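PA0821 (Pseudomonas aeruginosa, PDB 7DRG) is probably the immunity protein (antitoxin) that protects Pseudomonas aeruginosa against a putative VRR-NUC nuclease effector of its type VI secretion system. Local coordinates at residues T43-K48 against P220-T225; E174-Y179 against N238-L243; A260-G265 against V269-A274; L292-L297 against K329-E334. All blocks are in the same frame, centred on the assembly; numbering follows the deposited sequence.

Interaction 1: residues T43-K48 against P220-T225; sequences TLYFKK and PEFKPT
The hydroxyl of Tyr45 is hydrogen-bonded to the hydroxyl of Tyr179, while Phe222 packs against the Tyr45 ring. Tyr45 OH lies 3.8 Å from Phe222 CZ, so the polar end of the tyrosine is flanked by an aromatic carbon. The tightest approach is between Tyr45 CE2 and Phe222 CE2, at 3.5 Å. Phe222 CE2 sits over one face of the tyrosine ring, shifted toward its rim. The two rings meet at a slant, inclined at 44°, with centroids 5.2 Å apart. Tyr45 has CG anti to its carbonyl carbon (chi1 -58°). Its ring thereby reaches from strand 34-46 toward the short 3-10 segment 220-222. Phe222 has a second aromatic neighbour, Tyr302, on which its ring stacks. Leu216 of helix 213-216 touches both Tyr45 and Phe222. The contact is small and buried. Across it the attraction is essentially apolar, and the phenol is satisfied separately by Tyr179.

Interaction 2: residues E174-Y179 against N238-L243; sequences EPEQGY and NERLAL
The guanidinium of Arg240 has Gln177 over one face and a water at its edge. Gln177 CG stands 4.2 Å above the guanidinium plane, displaced toward the rim. Gln177 CB lies over the same group, 3.9 Å from Arg240 NE. The glutamine amide is tilted by 38° from the guanidinium. Gln177 NE2 comes within 3.2 Å of Arg240 NH2. Both atoms are donors, and they do not bond each other. Gln177 NE2 gives its hydrogen bond to Tyr302 OH instead, and Arg240 NE gives one to the backbone oxygen of Arg226. In the guanidinium plane, the water accepts from Arg240 NH1 at 3.1 Å. It donates to Glu176 OE1 at 2.7 Å. Glu176 bends at chi2 (-73°), which turns its carboxylate back toward this water. Direct contact between the charges is missing, since Glu176 OE1 and Arg240 NH1 are 4.3 Å apart. Helix 238-243 thus meets residues 176-177 through one arginine. The water bridges the carboxylate and the guanidinium, and the opposite charges probably also attract over the gap, while packing against Gln177 and the bond to Arg226 help set how the guanidinium is turned.

Interaction 3: residues A260-G265 against V269-A274; sequences AFYRYG and VIQAGA
Tyr262 and Gln271 hold the tight part of this contact. Tyr262 OH donates to Gln271 OE1 at 2.7 Å, nearly in line with the amide C=O. Ring and amide are almost coplanar, 17° apart. An extended chain, with CG anti to the backbone N (chi1 173°), brings the Gln271 amide to the tyrosine hydroxyl. Its other end, NE2, donates to Gly273 O at 3.1 Å. Backbone bonds join two pairs, Ala260 with Gln271 and Tyr262 with Val269. Tyr262 N to Val269 O is 2.8 Å. On the other sheet face Phe261 and Ile270 lie side by side, with Phe261 CD2 3.9 Å from Ile270 CG1. Toward the turn the contact is looser. Tyr264 CE1 merely touches Val269 CG2 at 4.0 Å, and the exposed Arg263 points away. Leu163 and Ile167 of helix 161-173 pack on the Tyr262 side. Strands 259-264 and 267-272 form an antiparallel beta hairpin, whose second strand also pairs with strand 233-237.

Interaction 4: residues L292-L297 against K329-E334; sequences LLNHAL and KRLDVE
Asn294 reaches from helix 288-297 to Asp332, and its ND2 donates to Asp332 OD1 at 2.7 Å. The bond is nearly straight (162° at the hydrogen). The acceptor lies in the amide plane, while the carboxylate is turned 35° from it. Asp332 OD1 is also in a salt bridge with Arg301, so two donors grip this oxygen. With chi1 at 175°, the Asn294 amide swings away from its own backbone nitrogen and across to the loop. Two waters also bind the amide. One accepts from Leu331 N and donates to Asn294 OD1 at 3.0 Å. The other accepts from Asn294 ND2 and donates to Leu331 O at 2.7 Å. The loop here makes a type I beta turn from Lys329 to Asp332, just after helix 321-328. Leu331, inside that turn, lays its CB 3.7 Å from Asn294 CG and its CD1 near Asn294 CB. The ring end of His295, the next residue along the helix, comes near the loop. Its ring meets a third water at the edge, in plane, with ND1 2.9 Å from the water oxygen. That water accepts from Val333 N. Ile338 of helix 338-348 packs against both His295 and Val333.

From the N terminus, strand 34-46 supplies the first half of interaction 1, which closes a long loop at 220-225. Interaction 2 opens within that loop at 174-179 and closes beyond it at 238-243, so the two cross. They touch through neighbouring strands 34-46 and 177-180, where Tyr45 O probably bonds Glu176 N. Interaction 3 follows as a local hairpin. It touches interaction 2 where Tyr264 packs near Pro175. Interaction 4 comes last and joins helix 288-297 to the loop after helix 321-328. It meets interaction 3 through Leu293 packing on Ile270 and Ala272. Interactions 1 and 4 do not touch, their centres being about 21 Å apart.

Interaction 1: residues T43-K48 against P220-T225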
loop_
_atom_site.group_PDB
_atom_site.type_symbol
_atom_site.label_atom_id
_atom_site.label_comp_id
_atom_site.label_asym_id
_atom_site.label_seq_id
_atom_site.Cartn_x
_atom_site.Cartn_y
_atom_site.Cartn_z
ATOM N N THR B 43 8.059 -23.036 -2.235
ATOM C CA THR B 43 6.797 -23.742 -2.041
ATOM C C THR B 43 6.697 -24.856 -3.071
ATOM O O THR B 43 6.819 -24.599 -4.275
ATOM C CB THR B 43 5.622 -22.779 -2.205
ATOM O OG1 THR B 43 5.742 -21.706 -1.263
ATOM C CG2 THR B 43 4.303 -23.494 -2.012
ATOM N N LEU B 44 6.487 -26.089 -2.604
ATOM C CA LEU B 44 6.404 -27.257 -3.475
ATOM C C LEU B 44 5.108 -27.994 -3.176
ATOM O O LEU B 44 4.858 -28.363 -2.025
ATOM C CB LEU B 44 7.607 -28.187 -3.271
ATOM C CG LEU B 44 8.989 -27.617 -3.592
ATOM C CD1 LEU B 44 10.068 -28.622 -3.229
ATOM C CD2 LEU B 44 9.075 -27.258 -5.057
ATOM N N TYR B 45 4.282 -28.188 -4.201
ATOM C CA TYR B 45 3.057 -28.972 -4.091
ATOM C C TYR B 45 3.336 -30.367 -4.641
ATOM O O TYR B 45 3.731 -30.500 -5.802
ATOM C CB TYR B 45 1.915 -28.318 -4.871
ATOM C CG TYR B 45 1.548 -26.892 -4.484
ATOM C CD1 TYR B 45 2.282 -25.809 -4.957
ATOM C CD2 TYR B 45 0.425 -26.635 -3.696
ATOM C CE1 TYR B 45 1.923 -24.498 -4.638
ATOM C CE2 TYR B 45 0.063 -25.338 -3.369
ATOM C CZ TYR B 45 0.815 -24.279 -3.843
ATOM O OH TYR B 45 0.440 -22.990 -3.518
ATOM N N PHE B 46 3.111 -31.406 -3.829
ATOM C CA PHE B 46 3.532 -32.752 -4.209
ATOM C C PHE B 46 2.512 -33.766 -3.715
ATOM O O PHE B 46 1.673 -33.468 -2.865
ATOM C CB PHE B 46 4.926 -33.088 -3.654
ATOM C CG PHE B 46 4.968 -33.192 -2.152
ATOM C CD1 PHE B 46 5.050 -32.053 -1.365
ATOM C CD2 PHE B 46 4.930 -34.427 -1.522
ATOM C CE1 PHE B 46 5.076 -32.142 0.018
ATOM C CE2 PHE B 46 4.964 -34.522 -0.138
ATOM C CZ PHE B 46 5.038 -33.373 0.633
ATOM N N LYS B 47 2.612 -34.994 -4.226
ATOM C CA LYS B 47 1.657 -36.035 -3.861
ATOM C C LYS B 47 2.347 -37.191 -3.145
ATOM O O LYS B 47 3.574 -37.252 -3.032
ATOM C CB LYS B 47 0.894 -36.535 -5.095
ATOM C CG LYS B 47 0.043 -35.439 -5.731
ATOM C CD LYS B 47 -0.899 -35.971 -6.796
ATOM C CE LYS B 47 -1.685 -34.843 -7.436
ATOM N NZ LYS B 47 -2.681 -35.363 -8.418
ATOM N N LYS B 48 1.503 -38.095 -2.625
ATOM C CA LYS B 48 1.910 -39.339 -1.968
ATOM C C LYS B 48 2.627 -39.098 -0.643
ATOM O O LYS B 48 3.438 -39.921 -0.210
ATOM C CB LYS B 48 2.769 -40.204 -2.896
ATOM C CG LYS B 48 2.054 -40.573 -4.185
ATOM C CD LYS B 48 2.972 -41.343 -5.110
ATOM C CE LYS B 48 2.586 -42.798 -5.171
ATOM N NZ LYS B 48 3.652 -43.614 -5.819
ATOM N N PRO B 220 -11.286 -26.548 -4.876
ATOM C CA PRO B 220 -11.713 -26.894 -6.243
ATOM C C PRO B 220 -11.022 -26.059 -7.307
ATOM O O PRO B 220 -10.809 -26.539 -8.427
ATOM C CB PRO B 220 -13.226 -26.632 -6.221
ATOM C CG PRO B 220 -13.603 -26.631 -4.783
ATOM C CD PRO B 220 -12.414 -26.111 -4.037
ATOM N N GLU B 221 -10.653 -24.822 -6.979
ATOM C CA GLU B 221 -9.985 -23.964 -7.948
ATOM C C GLU B 221 -8.619 -24.496 -8.355
ATOM O O GLU B 221 -8.134 -24.159 -9.440
ATOM C CB GLU B 221 -9.859 -22.544 -7.388
ATOM C CG GLU B 221 -11.175 -21.772 -7.301
ATOM C CD GLU B 221 -11.898 -21.927 -5.964
ATOM O OE1 GLU B 221 -11.600 -22.878 -5.209
ATOM O OE2 GLU B 221 -12.773 -21.085 -5.669
ATOM N N PHE B 222 -8.021 -25.342 -7.530
ATOM C CA PHE B 222 -6.657 -25.838 -7.839
ATOM C C PHE B 222 -6.674 -27.103 -8.707
ATOM O O PHE B 222 -5.619 -27.517 -9.133
ATOM C CB PHE B 222 -5.882 -26.035 -6.537
ATOM C CG PHE B 222 -4.631 -25.210 -6.380
ATOM C CD1 PHE B 222 -4.670 -23.836 -6.431
ATOM C CD2 PHE B 222 -3.417 -25.822 -6.166
ATOM C CE1 PHE B 222 -3.521 -23.087 -6.274
ATOM C CE2 PHE B 222 -2.265 -25.071 -6.033
ATOM C CZ PHE B 222 -2.322 -23.703 -6.077
ATOM N N LYS B 223 -7.849 -27.667 -8.980
ATOM C CA LYS B 223 -7.913 -28.902 -9.756
ATOM C C LYS B 223 -7.304 -28.797 -11.155
ATOM O O LYS B 223 -6.649 -29.766 -11.580
ATOM C CB LYS B 223 -9.371 -29.373 -9.847
ATOM C CG LYS B 223 -10.118 -29.555 -8.512
ATOM C CD LYS B 223 -10.128 -31.001 -8.018
ATOM C CE LYS B 223 -11.269 -31.232 -7.018
ATOM N NZ LYS B 223 -11.041 -30.563 -5.702
ATOM N N PRO B 224 -7.495 -27.716 -11.925
ATOM C CA PRO B 224 -6.899 -27.669 -13.267
ATOM C C PRO B 224 -5.384 -27.848 -13.247
ATOM O O PRO B 224 -4.705 -27.547 -12.261
ATOM C CB PRO B 224 -7.290 -26.277 -13.775
ATOM C CG PRO B 224 -8.555 -25.973 -13.080
ATOM C CD PRO B 224 -8.384 -26.558 -11.701
ATOM N N THR B 225 -4.857 -28.361 -14.359
ATOM C CA THR B 225 -3.422 -28.608 -14.515
ATOM C C THR B 225 -2.750 -27.291 -14.894
ATOM O O THR B 225 -2.391 -27.035 -16.048
ATOM C CB THR B 225 -3.176 -29.694 -15.551
ATOM O OG1 THR B 225 -3.944 -30.852 -15.203
ATOM C CG2 THR B 225 -1.705 -30.067 -15.600
#

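Interaction 2: residues E174-Y179 against N238-L243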
loop_
_atom_site.group_PDB
_atom_site.type_symbol
_atom_site.label_atom_id
_atom_site.label_comp_id
_atom_site.label_asym_id
_atom_site.label_seq_id
_atom_site.Cartn_x
_atom_site.Cartn_y
_atom_site.Cartn_z
ATOM N N GLU B 174 9.357 -35.003 -6.586
ATOM C CA GLU B 174 8.720 -34.941 -7.899
ATOM C C GLU B 174 7.407 -34.146 -7.836
ATOM O O GLU B 174 6.330 -34.693 -8.079
ATOM C CB GLU B 174 8.493 -36.337 -8.470
ATOM C CG GLU B 174 9.800 -37.134 -8.554
ATOM C CD GLU B 174 9.807 -38.173 -9.662
ATOM O OE1 GLU B 174 8.896 -39.028 -9.681
ATOM O OE2 GLU B 174 10.733 -38.131 -10.509
ATOM N N PRO B 175 7.481 -32.855 -7.516
ATOM C CA PRO B 175 6.267 -32.075 -7.250
ATOM C C PRO B 175 5.450 -31.835 -8.507
ATOM O O PRO B 175 5.934 -31.945 -9.637
ATOM C CB PRO B 175 6.809 -30.748 -6.697
ATOM C CG PRO B 175 8.258 -31.016 -6.360
ATOM C CD PRO B 175 8.701 -32.050 -7.340
ATOM N N GLU B 176 4.184 -31.472 -8.286
ATOM C CA GLU B 176 3.318 -31.103 -9.398
ATOM C C GLU B 176 3.633 -29.699 -9.902
ATOM O O GLU B 176 3.571 -29.437 -11.108
ATOM C CB GLU B 176 1.853 -31.181 -8.961
ATOM C CG GLU B 176 1.492 -32.465 -8.222
ATOM C CD GLU B 176 1.424 -33.666 -9.134
ATOM O OE1 GLU B 176 0.675 -33.597 -10.132
ATOM O OE2 GLU B 176 2.123 -34.674 -8.851
ATOM N N GLN B 177 3.956 -28.792 -8.987
ATOM C CA GLN B 177 4.166 -27.389 -9.303
ATOM C C GLN B 177 4.819 -26.738 -8.099
ATOM O O GLN B 177 4.835 -27.299 -6.999
ATOM C CB GLN B 177 2.853 -26.677 -9.643
ATOM C CG GLN B 177 1.824 -26.766 -8.525
ATOM C CD GLN B 177 0.535 -26.050 -8.859
ATOM O OE1 GLN B 177 0.535 -24.846 -9.127
ATOM N NE2 GLN B 177 -0.579 -26.784 -8.840
ATOM N N GLY B 178 5.358 -25.548 -8.314
ATOM C CA GLY B 178 6.048 -24.879 -7.229
ATOM C C GLY B 178 6.681 -23.589 -7.697
ATOM O O GLY B 178 6.681 -23.263 -8.890
ATOM N N TYR B 179 7.229 -22.860 -6.731
ATOM C CA TYR B 179 7.853 -21.565 -6.995
ATOM C C TYR B 179 8.692 -21.182 -5.787
ATOM O O TYR B 179 8.491 -21.694 -4.681
ATOM C CB TYR B 179 6.815 -20.465 -7.292
ATOM C CG TYR B 179 5.599 -20.549 -6.401
ATOM C CD1 TYR B 179 5.604 -19.994 -5.124
ATOM C CD2 TYR B 179 4.453 -21.212 -6.829
ATOM C CE1 TYR B 179 4.489 -20.104 -4.296
ATOM C CE2 TYR B 179 3.338 -21.326 -6.011
ATOM C CZ TYR B 179 3.360 -20.770 -4.754
ATOM O OH TYR B 179 2.247 -20.900 -3.961
ATOM N N ASN B 238 6.294 -32.526 -15.704
ATOM C CA ASN B 238 6.348 -32.767 -17.141
ATOM C C ASN B 238 5.012 -32.487 -17.817
ATOM O O ASN B 238 4.986 -32.013 -18.958
ATOM C CB ASN B 238 6.809 -34.194 -17.429
ATOM C CG ASN B 238 8.324 -34.332 -17.390
ATOM O OD1 ASN B 238 9.052 -33.348 -17.526
ATOM N ND2 ASN B 238 8.804 -35.558 -17.221
ATOM N N GLU B 239 3.893 -32.736 -17.134
ATOM C CA GLU B 239 2.605 -32.460 -17.762
ATOM C C GLU B 239 2.404 -30.961 -17.979
ATOM O O GLU B 239 1.961 -30.536 -19.051
ATOM C CB GLU B 239 1.457 -33.045 -16.943
ATOM C CG GLU B 239 0.110 -32.694 -17.556
ATOM C CD GLU B 239 -1.040 -33.516 -17.023
ATOM O OE1 GLU B 239 -0.934 -34.035 -15.891
ATOM O OE2 GLU B 239 -2.054 -33.636 -17.745
ATOM N N ARG B 240 2.711 -30.142 -16.969
ATOM C CA ARG B 240 2.611 -28.695 -17.146
ATOM C C ARG B 240 3.614 -28.197 -18.173
ATOM O O ARG B 240 3.320 -27.278 -18.948
ATOM C CB ARG B 240 2.821 -27.990 -15.810
ATOM C CG ARG B 240 1.618 -28.092 -14.902
ATOM C CD ARG B 240 1.935 -27.704 -13.460
ATOM N NE ARG B 240 0.698 -27.597 -12.704
ATOM C CZ ARG B 240 0.044 -28.632 -12.191
ATOM N NH1 ARG B 240 0.526 -29.867 -12.324
ATOM N NH2 ARG B 240 -1.085 -28.424 -11.536
ATOM N N LEU B 241 4.811 -28.786 -18.188
ATOM C CA LEU B 241 5.815 -28.409 -19.176
ATOM C C LEU B 241 5.318 -28.662 -20.594
ATOM O O LEU B 241 5.501 -27.822 -21.484
ATOM C CB LEU B 241 7.112 -29.171 -18.909
ATOM C CG LEU B 241 8.274 -28.937 -19.870
ATOM C CD1 LEU B 241 8.667 -27.468 -19.906
ATOM C CD2 LEU B 241 9.452 -29.801 -19.466
ATOM N N ALA B 242 4.656 -29.800 -20.816
ATOM C CA ALA B 242 4.101 -30.090 -22.135
ATOM C C ALA B 242 2.976 -29.124 -22.492
ATOM O O ALA B 242 2.892 -28.658 -23.635
ATOM C CB ALA B 242 3.610 -31.538 -22.187
ATOM N N LEU B 243 2.104 -28.805 -21.529
ATOM C CA LEU B 243 1.038 -27.845 -21.785
ATOM C C LEU B 243 1.576 -26.452 -22.084
ATOM O O LEU B 243 0.897 -25.671 -22.756
ATOM C CB LEU B 243 0.074 -27.790 -20.596
ATOM C CG LEU B 243 -0.889 -28.970 -20.452
ATOM C CD1 LEU B 243 -1.522 -28.983 -19.072
ATOM C CD2 LEU B 243 -1.967 -28.916 -21.526
HETATM O O HOH W 1 -1.144 -31.682 -10.521
#

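Interaction 3: residues A260-G265 against V269-A274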
loop_
_atom_site.group_PDB
_atom_site.type_symbol
_atom_site.label_atom_id
_atom_site.label_comp_id
_atom_site.label_asym_id
_atom_site.label_seq_id
_atom_site.Cartn_x
_atom_site.Cartn_y
_atom_site.Cartn_z
ATOM N N ALA B 260 17.966 -19.836 -16.451
ATOM C CA ALA B 260 18.593 -21.142 -16.340
ATOM C C ALA B 260 17.516 -22.201 -16.161
ATOM O O ALA B 260 16.438 -21.932 -15.620
ATOM C CB ALA B 260 19.580 -21.199 -15.167
ATOM N N PHE B 261 17.819 -23.410 -16.621
ATOM C CA PHE B 261 16.886 -24.523 -16.571
ATOM C C PHE B 261 17.553 -25.696 -15.878
ATOM O O PHE B 261 18.668 -26.089 -16.236
ATOM C CB PHE B 261 16.418 -24.913 -17.976
ATOM C CG PHE B 261 15.758 -23.788 -18.707
ATOM C CD1 PHE B 261 16.518 -22.837 -19.365
ATOM C CD2 PHE B 261 14.380 -23.655 -18.703
ATOM C CE1 PHE B 261 15.912 -21.781 -20.018
ATOM C CE2 PHE B 261 13.769 -22.608 -19.362
ATOM C CZ PHE B 261 14.536 -21.669 -20.019
ATOM N N TYR B 262 16.880 -26.228 -14.866
ATOM C CA TYR B 262 17.363 -27.375 -14.117
ATOM C C TYR B 262 16.397 -28.523 -14.348
ATOM O O TYR B 262 15.277 -28.529 -13.822
ATOM C CB TYR B 262 17.503 -27.046 -12.630
ATOM C CG TYR B 262 18.405 -25.864 -12.372
ATOM C CD1 TYR B 262 19.790 -25.998 -12.401
ATOM C CD2 TYR B 262 17.870 -24.607 -12.121
ATOM C CE1 TYR B 262 20.613 -24.916 -12.176
ATOM C CE2 TYR B 262 18.686 -23.517 -11.888
ATOM C CZ TYR B 262 20.052 -23.673 -11.917
ATOM O OH TYR B 262 20.864 -22.584 -11.689
ATOM N N ARG B 263 16.838 -29.496 -15.133
ATOM C CA ARG B 263 16.084 -30.729 -15.306
ATOM C C ARG B 263 16.420 -31.641 -14.140
ATOM O O ARG B 263 17.502 -32.223 -14.075
ATOM C CB ARG B 263 16.401 -31.380 -16.649
ATOM C CG ARG B 263 15.376 -31.045 -17.720
ATOM C CD ARG B 263 15.665 -31.709 -19.066
ATOM N NE ARG B 263 15.721 -33.162 -18.973
ATOM C CZ ARG B 263 16.761 -33.893 -19.356
ATOM N NH1 ARG B 263 17.833 -33.305 -19.875
ATOM N NH2 ARG B 263 16.724 -35.212 -19.229
ATOM N N TYR B 264 15.515 -31.711 -13.183
ATOM C CA TYR B 264 15.474 -32.826 -12.265
ATOM C C TYR B 264 14.661 -33.910 -12.979
ATOM O O TYR B 264 14.332 -33.776 -14.162
ATOM C CB TYR B 264 14.926 -32.365 -10.912
ATOM C CG TYR B 264 13.476 -31.992 -10.966
ATOM C CD1 TYR B 264 13.072 -30.718 -11.354
ATOM C CD2 TYR B 264 12.504 -32.927 -10.656
ATOM C CE1 TYR B 264 11.745 -30.401 -11.424
ATOM C CE2 TYR B 264 11.182 -32.625 -10.726
ATOM C CZ TYR B 264 10.800 -31.356 -11.102
ATOM O OH TYR B 264 9.466 -31.071 -11.169
ATOM N N GLY B 265 14.334 -34.992 -12.293
ATOM C CA GLY B 265 13.701 -36.139 -12.921
ATOM C C GLY B 265 12.546 -35.927 -13.883
ATOM O O GLY B 265 12.710 -36.091 -15.096
ATOM N N VAL B 269 12.922 -26.948 -13.233
ATOM C CA VAL B 269 12.909 -25.693 -12.489
ATOM C C VAL B 269 13.524 -24.618 -13.373
ATOM O O VAL B 269 14.616 -24.803 -13.927
ATOM C CB VAL B 269 13.665 -25.794 -11.154
ATOM C CG1 VAL B 269 13.752 -24.400 -10.490
ATOM C CG2 VAL B 269 12.976 -26.766 -10.228
ATOM N N ILE B 270 12.821 -23.505 -13.509
ATOM C CA ILE B 270 13.286 -22.351 -14.271
ATOM C C ILE B 270 13.769 -21.303 -13.283
ATOM O O ILE B 270 13.058 -20.975 -12.330
ATOM C CB ILE B 270 12.169 -21.788 -15.163
ATOM C CG1 ILE B 270 11.597 -22.885 -16.059
ATOM C CG2 ILE B 270 12.680 -20.598 -15.987
ATOM C CD1 ILE B 270 10.391 -22.461 -16.857
ATOM N N GLN B 271 14.978 -20.787 -13.500
ATOM C CA GLN B 271 15.525 -19.696 -12.702
ATOM C C GLN B 271 15.425 -18.418 -13.524
ATOM O O GLN B 271 16.010 -18.329 -14.607
ATOM C CB GLN B 271 16.976 -19.977 -12.301
ATOM C CG GLN B 271 17.656 -18.794 -11.604
ATOM C CD GLN B 271 19.106 -19.075 -11.230
ATOM O OE1 GLN B 271 19.546 -20.229 -11.210
ATOM N NE2 GLN B 271 19.851 -18.022 -10.915
ATOM N N ALA B 272 14.673 -17.441 -13.021
ATOM C CA ALA B 272 14.434 -16.193 -13.746
ATOM C C ALA B 272 15.313 -15.101 -13.149
ATOM O O ALA B 272 14.892 -14.366 -12.259
ATOM C CB ALA B 272 12.957 -15.808 -13.682
ATOM N N GLY B 273 16.528 -14.964 -13.671
ATOM C CA GLY B 273 17.405 -13.888 -13.258
ATOM C C GLY B 273 18.473 -14.332 -12.270
ATOM O O GLY B 273 18.451 -15.434 -11.719
ATOM N N ALA B 274 19.418 -13.410 -12.040
ATOM C CA ALA B 274 20.614 -13.693 -11.250
ATOM C C ALA B 274 20.327 -13.776 -9.762
ATOM O O ALA B 274 21.153 -14.300 -9.008
ATOM C CB ALA B 274 21.673 -12.613 -11.506
#

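Interaction 4: residues L292-L297 against K329-E334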
loop_
_atom_site.group_PDB
_atom_site.type_symbol
_atom_site.label_atom_id
_atom_site.label_comp_id
_atom_site.label_asym_id
_atom_site.label_seq_id
_atom_site.Cartn_x
_atom_site.Cartn_y
_atom_site.Cartn_z
ATOM N N LEU B 292 8.953 -11.605 -18.448
ATOM C CA LEU B 292 9.186 -12.455 -19.608
ATOM C C LEU B 292 8.756 -13.896 -19.341
ATOM O O LEU B 292 8.146 -14.538 -20.204
ATOM C CB LEU B 292 10.657 -12.382 -20.016
ATOM C CG LEU B 292 11.107 -11.028 -20.570
ATOM C CD1 LEU B 292 12.611 -11.025 -20.768
ATOM C CD2 LEU B 292 10.383 -10.697 -21.877
ATOM N N LEU B 293 9.043 -14.420 -18.146
ATOM C CA LEU B 293 8.625 -15.784 -17.853
ATOM C C LEU B 293 7.111 -15.882 -17.710
ATOM O O LEU B 293 6.501 -16.845 -18.189
ATOM C CB LEU B 293 9.316 -16.286 -16.588
ATOM C CG LEU B 293 8.964 -17.731 -16.230
ATOM C CD1 LEU B 293 9.367 -18.698 -17.340
ATOM C CD2 LEU B 293 9.640 -18.112 -14.945
ATOM N N ASN B 294 6.488 -14.903 -17.046
ATOM C CA ASN B 294 5.036 -14.916 -16.915
ATOM C C ASN B 294 4.363 -14.877 -18.279
ATOM O O ASN B 294 3.334 -15.529 -18.489
ATOM C CB ASN B 294 4.584 -13.741 -16.043
ATOM C CG ASN B 294 3.070 -13.604 -15.963
ATOM O OD1 ASN B 294 2.416 -14.246 -15.139
ATOM N ND2 ASN B 294 2.509 -12.737 -16.805
ATOM N N HIS B 295 4.934 -14.121 -19.221
ATOM C CA HIS B 295 4.379 -14.077 -20.571
ATOM C C HIS B 295 4.418 -15.453 -21.229
ATOM O O HIS B 295 3.451 -15.868 -21.879
ATOM C CB HIS B 295 5.140 -13.049 -21.406
ATOM C CG HIS B 295 4.500 -12.749 -22.725
ATOM N ND1 HIS B 295 3.378 -11.959 -22.845
ATOM C CD2 HIS B 295 4.824 -13.139 -23.981
ATOM C CE1 HIS B 295 3.038 -11.872 -24.118
ATOM N NE2 HIS B 295 3.900 -12.577 -24.829
ATOM N N ALA B 296 5.524 -16.181 -21.052
ATOM C CA ALA B 296 5.659 -17.503 -21.662
ATOM C C ALA B 296 4.725 -18.534 -21.036
ATOM O O ALA B 296 4.320 -19.486 -21.713
ATOM C CB ALA B 296 7.106 -17.988 -21.552
ATOM N N LEU B 297 4.378 -18.375 -19.759
ATOM C CA LEU B 297 3.636 -19.395 -19.031
ATOM C C LEU B 297 2.194 -19.024 -18.715
ATOM O O LEU B 297 1.477 -19.851 -18.151
ATOM C CB LEU B 297 4.361 -19.735 -17.723
ATOM C CG LEU B 297 5.761 -20.331 -17.867
ATOM C CD1 LEU B 297 6.320 -20.715 -16.501
ATOM C CD2 LEU B 297 5.737 -21.538 -18.795
ATOM N N LYS B 329 -2.748 -11.697 -12.193
ATOM C CA LYS B 329 -2.421 -11.075 -13.470
ATOM C C LYS B 329 -1.393 -9.959 -13.350
ATOM O O LYS B 329 -1.152 -9.255 -14.337
ATOM C CB LYS B 329 -3.680 -10.501 -14.128
ATOM C CG LYS B 329 -4.902 -11.403 -14.191
ATOM C CD LYS B 329 -6.077 -10.604 -14.776
ATOM C CE LYS B 329 -7.434 -11.206 -14.444
ATOM N NZ LYS B 329 -7.690 -12.472 -15.186
ATOM N N ARG B 330 -0.774 -9.784 -12.179
ATOM C CA ARG B 330 0.003 -8.574 -11.912
ATOM C C ARG B 330 1.208 -8.401 -12.830
ATOM O O ARG B 330 1.677 -7.269 -13.000
ATOM C CB ARG B 330 0.461 -8.557 -10.454
ATOM C CG ARG B 330 1.457 -9.645 -10.136
ATOM C CD ARG B 330 1.548 -9.953 -8.644
ATOM N NE ARG B 330 2.619 -10.930 -8.460
ATOM C CZ ARG B 330 2.518 -12.218 -8.779
ATOM N NH1 ARG B 330 1.375 -12.709 -9.248
ATOM N NH2 ARG B 330 3.569 -13.017 -8.634
ATOM N N LEU B 331 1.719 -9.470 -13.427
ATOM C CA LEU B 331 2.894 -9.377 -14.280
ATOM C C LEU B 331 2.564 -9.305 -15.769
ATOM O O LEU B 331 3.483 -9.164 -16.588
ATOM C CB LEU B 331 3.817 -10.573 -14.008
ATOM C CG LEU B 331 4.371 -10.715 -12.586
ATOM C CD1 LEU B 331 4.999 -12.100 -12.370
ATOM C CD2 LEU B 331 5.397 -9.637 -12.326
ATOM N N ASP B 332 1.287 -9.402 -16.141
ATOM C CA ASP B 332 0.903 -9.452 -17.549
ATOM C C ASP B 332 1.252 -8.157 -18.275
ATOM O O ASP B 332 1.099 -7.059 -17.732
ATOM C CB ASP B 332 -0.599 -9.711 -17.683
ATOM C CG ASP B 332 -0.987 -11.138 -17.364
ATOM O OD1 ASP B 332 -0.087 -11.978 -17.150
ATOM O OD2 ASP B 332 -2.204 -11.421 -17.337
ATOM N N VAL B 333 1.708 -8.298 -19.522
ATOM C CA VAL B 333 1.992 -7.182 -20.418
ATOM C C VAL B 333 1.410 -7.509 -21.790
ATOM O O VAL B 333 1.018 -8.642 -22.069
ATOM C CB VAL B 333 3.503 -6.882 -20.529
ATOM C CG1 VAL B 333 4.090 -6.502 -19.175
ATOM C CG2 VAL B 333 4.237 -8.071 -21.119
ATOM N N GLU B 334 1.354 -6.494 -22.653
ATOM C CA GLU B 334 0.903 -6.701 -24.026
ATOM C C GLU B 334 2.002 -7.352 -24.858
ATOM O O GLU B 334 3.191 -7.087 -24.655
ATOM C CB GLU B 334 0.488 -5.376 -24.675
ATOM C CG GLU B 334 -0.636 -4.637 -23.962
ATOM C CD GLU B 334 -1.880 -5.485 -23.788
ATOM O OE1 GLU B 334 -2.178 -6.309 -24.681
ATOM O OE2 GLU B 334 -2.559 -5.332 -22.748
HETATM O O HOH W 2 1.033 -12.197 -13.425
HETATM O O HOH W 3 4.159 -11.018 -18.498
HETATM O O HOH W 4 2.132 -11.050 -20.424
#